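Local coordinates for alginate lyase (Chitinophaga sp. MD30, PDB 6KCW), which cleaves alginate by a lyase reaction, as a bacterial member of polysaccharide lyase family 36, at residues A[26-38]-A[55-67]. Sequence-based numbering, arbitrary orientation.
Sequences DFGNAGGWNQSRS and SGAGGLISNIDVS
Asn29 meets the backbone of Asp65 with its flat amide and shows how one side chain can stand in for a neighbouring strand. OD1 of Asn29 accepts from the N of Asp65 at 2.8 Å, while ND2 of Asn29 donates to the O of the same Asp65 at 2.9 Å and nearly straight (167°). Both bonds lie in the plane of the accepting carbonyl, on a lone pair, and each polar atom of the amide has its own. Chi1 of 68° sets CG between the backbone N and the carbonyl carbon, swinging the amide onto the strand; ND2 also reaches the O of Ala1. Were this residue cut back to an alanine, the N and O of Asp65 would probably lose these mates and this end of the loop would be less firmly tied.

Farther along, contact becomes largely apolar. CG1 of Ile64 approaches CD1 of Phe27 obliquely at 4.0 Å. Leu60 lays both methyls over one face of the Trp33 indole: CD1 sits 4.0 Å from the centroid of the five-membered ring, a CH-pi contact 12° off its normal, and CD2 lies 3.8 Å from CZ2 of Trp33. The indole is held by its edge, where NE1 donates in the ring plane to OG of Ser38. Between these clusters, OG of Ser62 lies 3.5 Å from the CA of Ala30 and near the ring edge of Trp33.

At the far end Arg37, bent at chi2, brings NH1 to the carbonyls of Gly56 and Gly59, both weak bonds, at the turn from helix 55-58 into strand 60-69. That strand belongs to one sheet of a fold consistent with the concanavalin-like sandwich. Along it, side-chain groups take the place of backbone pairing, firmly through the Asn29 amide and weakly through the Arg37 guanidinium.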
# COMPACT_ATOMS: atom_id res chain seq x y z
N ASP A 26 0.55 -1.62 -18.30
CA ASP A 26 0.77 -2.81 -17.48
C ASP A 26 -0.33 -3.02 -16.45
O ASP A 26 -0.77 -4.15 -16.22
CB ASP A 26 2.12 -2.70 -16.78
CG ASP A 26 3.27 -2.74 -17.75
OD1 ASP A 26 3.20 -3.60 -18.65
OD2 ASP A 26 4.21 -1.93 -17.62
N PHE A 27 -0.73 -1.94 -15.81
CA PHE A 27 -1.72 -2.00 -14.78
C PHE A 27 -3.11 -1.90 -15.34
O PHE A 27 -4.04 -2.27 -14.69
CB PHE A 27 -1.50 -0.86 -13.82
CG PHE A 27 -0.28 -1.01 -12.97
CD1 PHE A 27 -0.35 -1.63 -11.76
CD2 PHE A 27 0.90 -0.48 -13.36
CE1 PHE A 27 0.75 -1.76 -10.98
CE2 PHE A 27 2.01 -0.60 -12.59
CZ PHE A 27 1.93 -1.24 -11.39
N GLY A 28 -3.26 -1.39 -16.53
CA GLY A 28 -4.57 -1.24 -17.13
C GLY A 28 -5.03 0.17 -16.96
O GLY A 28 -5.62 0.74 -17.81
N ASN A 29 -4.75 0.74 -15.81
CA ASN A 29 -5.10 2.10 -15.54
C ASN A 29 -4.23 2.57 -14.39
O ASN A 29 -3.87 1.76 -13.59
CB ASN A 29 -6.60 2.29 -15.33
CG ASN A 29 -7.11 1.64 -14.07
OD1 ASN A 29 -7.05 2.22 -13.02
ND2 ASN A 29 -7.63 0.46 -14.19
N ALA A 30 -3.90 3.85 -14.35
CA ALA A 30 -3.05 4.45 -13.31
C ALA A 30 -3.20 5.95 -13.40
O ALA A 30 -2.46 6.59 -14.11
CB ALA A 30 -1.61 4.08 -13.55
N GLY A 31 -4.15 6.52 -12.68
CA GLY A 31 -4.48 7.92 -12.87
C GLY A 31 -3.80 8.95 -11.99
O GLY A 31 -4.36 10.03 -11.76
N GLY A 32 -2.60 8.66 -11.50
CA GLY A 32 -1.88 9.67 -10.74
C GLY A 32 -0.40 9.70 -11.05
O GLY A 32 0.37 10.43 -10.41
N TRP A 33 -0.01 8.92 -12.06
CA TRP A 33 1.40 8.61 -12.25
C TRP A 33 2.22 9.84 -12.60
O TRP A 33 1.80 10.70 -13.38
CB TRP A 33 1.55 7.56 -13.36
CG TRP A 33 2.67 6.66 -13.11
CD1 TRP A 33 3.97 6.87 -13.44
CD2 TRP A 33 2.62 5.38 -12.48
NE1 TRP A 33 4.74 5.80 -13.06
CE2 TRP A 33 3.93 4.87 -12.46
CE3 TRP A 33 1.59 4.61 -11.92
CZ2 TRP A 33 4.25 3.62 -11.91
CZ3 TRP A 33 1.91 3.37 -11.38
CH2 TRP A 33 3.22 2.89 -11.37
N ASN A 34 3.42 9.90 -12.03
CA ASN A 34 4.38 10.98 -12.22
C ASN A 34 5.65 10.29 -12.71
O ASN A 34 6.48 9.86 -11.90
CB ASN A 34 4.58 11.75 -10.93
CG ASN A 34 5.43 12.98 -11.10
OD1 ASN A 34 6.36 13.00 -11.91
ND2 ASN A 34 5.14 14.01 -10.32
N GLN A 35 5.81 10.20 -14.04
CA GLN A 35 6.93 9.46 -14.62
C GLN A 35 8.28 9.97 -14.14
O GLN A 35 9.30 9.30 -14.37
CB GLN A 35 6.88 9.51 -16.15
CG GLN A 35 5.99 10.58 -16.73
CD GLN A 35 6.09 10.66 -18.24
OE1 GLN A 35 7.11 10.31 -18.83
NE2 GLN A 35 5.02 11.14 -18.88
N SER A 36 8.31 11.13 -13.48
CA SER A 36 9.53 11.66 -12.91
C SER A 36 10.00 10.87 -11.69
O SER A 36 11.16 11.02 -11.29
CB SER A 36 9.32 13.14 -12.55
OG SER A 36 10.52 13.78 -12.16
N ARG A 37 9.12 10.04 -11.10
CA ARG A 37 9.48 9.24 -9.94
C ARG A 37 9.42 7.73 -10.20
O ARG A 37 9.62 6.95 -9.26
CB ARG A 37 8.57 9.57 -8.75
CG ARG A 37 7.99 10.96 -8.73
CD ARG A 37 8.78 11.84 -7.79
NE ARG A 37 8.53 13.23 -8.05
CZ ARG A 37 7.47 13.89 -7.60
NH1 ARG A 37 6.55 13.27 -6.87
NH2 ARG A 37 7.29 15.17 -7.89
N SER A 38 9.13 7.29 -11.42
CA SER A 38 9.09 5.87 -11.73
C SER A 38 10.18 5.55 -12.75
O SER A 38 10.25 6.19 -13.81
CB SER A 38 7.72 5.44 -12.25
OG SER A 38 7.28 6.31 -13.27
N SER A 55 3.54 13.47 0.58
CA SER A 55 2.36 13.07 -0.20
C SER A 55 2.64 12.89 -1.70
O SER A 55 3.65 12.28 -2.08
CB SER A 55 1.21 14.00 0.18
OG SER A 55 0.15 13.94 -0.75
N GLY A 56 1.75 13.40 -2.55
CA GLY A 56 1.97 13.41 -3.99
C GLY A 56 3.05 14.36 -4.44
O GLY A 56 3.66 14.14 -5.49
N ALA A 57 3.33 15.40 -3.66
CA ALA A 57 4.33 16.38 -4.06
C ALA A 57 5.70 15.75 -4.19
O ALA A 57 6.51 16.19 -5.02
CB ALA A 57 4.37 17.52 -3.06
N GLY A 58 5.99 14.72 -3.41
CA GLY A 58 7.32 14.15 -3.43
C GLY A 58 7.37 12.68 -3.77
O GLY A 58 8.46 12.13 -3.96
N GLY A 59 6.21 12.02 -3.86
CA GLY A 59 6.15 10.59 -4.04
C GLY A 59 5.29 10.23 -5.24
O GLY A 59 5.11 11.00 -6.17
N LEU A 60 4.73 9.02 -5.18
CA LEU A 60 3.91 8.50 -6.27
C LEU A 60 2.70 7.80 -5.66
O LEU A 60 2.85 6.80 -4.95
CB LEU A 60 4.72 7.56 -7.16
CG LEU A 60 3.95 6.71 -8.18
CD1 LEU A 60 3.41 7.58 -9.29
CD2 LEU A 60 4.82 5.62 -8.75
N ILE A 61 1.52 8.34 -5.94
CA ILE A 61 0.27 7.95 -5.27
C ILE A 61 -0.75 7.66 -6.36
O ILE A 61 -1.36 8.59 -6.91
CB ILE A 61 -0.24 9.04 -4.31
CG1 ILE A 61 0.81 9.38 -3.25
CG2 ILE A 61 -1.56 8.60 -3.65
CD1 ILE A 61 0.25 10.31 -2.17
N SER A 62 -0.93 6.38 -6.68
CA SER A 62 -1.85 5.99 -7.74
C SER A 62 -2.84 4.96 -7.21
O SER A 62 -2.48 4.09 -6.41
CB SER A 62 -1.10 5.42 -8.96
OG SER A 62 -1.94 5.33 -10.10
N ASN A 63 -4.09 5.07 -7.65
CA ASN A 63 -5.13 4.12 -7.34
C ASN A 63 -5.49 3.38 -8.62
O ASN A 63 -5.98 4.00 -9.56
CB ASN A 63 -6.35 4.83 -6.75
CG ASN A 63 -5.98 5.70 -5.57
OD1 ASN A 63 -5.34 5.24 -4.64
ND2 ASN A 63 -6.37 6.98 -5.62
N ILE A 64 -5.25 2.08 -8.65
CA ILE A 64 -5.54 1.29 -9.84
C ILE A 64 -6.93 0.69 -9.69
O ILE A 64 -7.17 -0.16 -8.83
CB ILE A 64 -4.50 0.19 -10.08
CG1 ILE A 64 -3.11 0.79 -10.23
CG2 ILE A 64 -4.85 -0.56 -11.33
CD1 ILE A 64 -2.32 0.87 -8.95
N ASP A 65 -7.84 1.14 -10.54
CA ASP A 65 -9.19 0.59 -10.63
C ASP A 65 -9.15 -0.90 -10.98
O ASP A 65 -8.69 -1.28 -12.06
CB ASP A 65 -9.93 1.38 -11.70
CG ASP A 65 -11.42 1.32 -11.56
OD1 ASP A 65 -11.92 0.46 -10.81
OD2 ASP A 65 -12.08 2.14 -12.23
N VAL A 66 -9.63 -1.74 -10.08
CA VAL A 66 -9.69 -3.17 -10.34
C VAL A 66 -11.15 -3.60 -10.37
O VAL A 66 -12.04 -2.91 -9.86
CB VAL A 66 -8.91 -4.01 -9.31
CG1 VAL A 66 -7.47 -3.53 -9.20
CG2 VAL A 66 -9.62 -3.98 -7.95
N SER A 67 -11.39 -4.73 -11.01
CA SER A 67 -12.73 -5.28 -11.06
C SER A 67 -13.23 -5.49 -9.64
O SER A 67 -12.52 -6.07 -8.81
CB SER A 67 -12.74 -6.58 -11.84
OG SER A 67 -13.98 -7.23 -11.72